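Side-chain contact in De novo designed protein Foldit4 (Synthetic construct, PDB 6WI5), which has no known natural function, being a de novo designed protein that packs two helices on a four-stranded antiparallel sheet: residues K75-K78 with N79-V82. Numbering follows the deposited sequence.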
loop_
_atom_site.group_PDB
_atom_site.type_symbol
_atom_site.label_atom_id
_atom_site.label_comp_id
_atom_site.label_asym_id
_atom_site.label_seq_id
_atom_site.Cartn_x
_atom_site.Cartn_y
_atom_site.Cartn_z
ATOM N N LYS A 75 2.400 12.303 -1.674
ATOM C CA LYS A 75 2.523 13.200 -2.818
ATOM C C LYS A 75 1.213 13.313 -3.588
ATOM O O LYS A 75 0.905 14.379 -4.130
ATOM C CB LYS A 75 3.644 12.725 -3.743
ATOM N N LEU A 76 0.433 12.231 -3.647
ATOM C CA LEU A 76 -0.852 12.284 -4.337
ATOM C C LEU A 76 -1.897 13.017 -3.505
ATOM O O LEU A 76 -2.732 13.748 -4.050
ATOM C CB LEU A 76 -1.326 10.870 -4.667
ATOM C CG LEU A 76 -0.544 10.139 -5.759
ATOM C CD1 LEU A 76 -0.904 8.665 -5.781
ATOM C CD2 LEU A 76 -0.806 10.772 -7.114
ATOM N N ASP A 77 -1.866 12.834 -2.187
ATOM C CA ASP A 77 -2.823 13.487 -1.296
ATOM C C ASP A 77 -2.148 13.672 0.054
ATOM O O ASP A 77 -1.866 12.691 0.749
ATOM C CB ASP A 77 -4.105 12.668 -1.169
ATOM C CG ASP A 77 -5.163 13.357 -0.326
ATOM O OD1 ASP A 77 -4.981 14.544 0.020
ATOM O OD2 ASP A 77 -6.181 12.707 -0.008
ATOM N N LYS A 78 -1.893 14.931 0.419
ATOM C CA LYS A 78 -1.219 15.229 1.678
ATOM C C LYS A 78 -2.051 14.802 2.882
ATOM O O LYS A 78 -1.495 14.379 3.902
ATOM C CB LYS A 78 -0.898 16.724 1.739
ATOM C CG LYS A 78 -0.627 17.281 3.125
ATOM C CD LYS A 78 -0.389 18.782 3.059
ATOM C CE LYS A 78 -1.521 19.486 2.323
ATOM N NZ LYS A 78 -1.253 20.940 2.141
ATOM N N ASN A 79 -3.376 14.889 2.780
ATOM C CA ASN A 79 -4.270 14.594 3.891
ATOM C C ASN A 79 -4.751 13.145 3.903
ATOM O O ASN A 79 -5.781 12.851 4.519
ATOM C CB ASN A 79 -5.471 15.542 3.862
ATOM C CG ASN A 79 -5.067 16.997 3.985
ATOM O OD1 ASN A 79 -4.138 17.335 4.718
ATOM N ND2 ASN A 79 -5.764 17.868 3.264
ATOM N N SER A 80 -4.031 12.238 3.247
ATOM C CA SER A 80 -4.447 10.842 3.211
ATOM C C SER A 80 -4.276 10.192 4.579
ATOM O O SER A 80 -3.225 10.319 5.216
ATOM C CB SER A 80 -3.647 10.071 2.163
ATOM O OG SER A 80 -4.177 10.274 0.866
ATOM N N GLU A 81 -5.317 9.495 5.027
ATOM C CA GLU A 81 -5.274 8.716 6.258
ATOM C C GLU A 81 -4.810 7.305 5.913
ATOM O O GLU A 81 -5.464 6.610 5.128
ATOM C CB GLU A 81 -6.651 8.695 6.920
ATOM C CG GLU A 81 -6.643 8.917 8.422
ATOM C CD GLU A 81 -8.045 8.991 9.000
ATOM O OE1 GLU A 81 -8.832 9.854 8.554
ATOM O OE2 GLU A 81 -8.365 8.177 9.893
ATOM N N VAL A 82 -3.687 6.893 6.497
ATOM C CA VAL A 82 -3.062 5.611 6.203
ATOM C C VAL A 82 -2.856 4.849 7.504
ATOM O O VAL A 82 -2.415 5.421 8.508
ATOM C CB VAL A 82 -1.716 5.789 5.468
ATOM C CG1 VAL A 82 -1.112 4.436 5.130
ATOM C CG2 VAL A 82 -1.901 6.625 4.212
#
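Asp-77, which opens a tight turn, meets Asn-79 within it and Ser-80 at its close, and shows how one acidic side chain can brace such a bend. Among the hydrogen bonds, one joins Asn-79 N to Asp-77 OD1 at 3.2 Å; the amide meets the oxygen from above the carboxylate plane, 66° out of it, with a moderately bent N-H...O angle of 147°. With CG anti to the backbone N (chi1 -176°) and beside the carbonyl carbon, the carboxylate leans toward the residues that follow and brings OD1 to this amide. A weak backbone bond, Ser-80 N to Asp-77 O at 3.3 Å, closes the loop. Ser-80 OG lies 3.3 Å from both Asp-77 O and Asp-77 OD2, and its single proton can serve either in a weak bond.

In van der Waals contact, Ser-80 OG lies 3.1 Å from Asp-77 CB, while Lys-78 and Asn-79, both solvent-exposed, run side by side and point the same way, Lys-78 CG 3.9 Å from Asn-79 OD1. Ser-80 also touches Ile-73 of helix 59-76. The arrangement is an Asx turn set within the type I beta turn Asp-77 to Ser-80, the short connection leading from helix 59-76 into edge strand 81-87 of the ferredoxin-like alpha+beta fold.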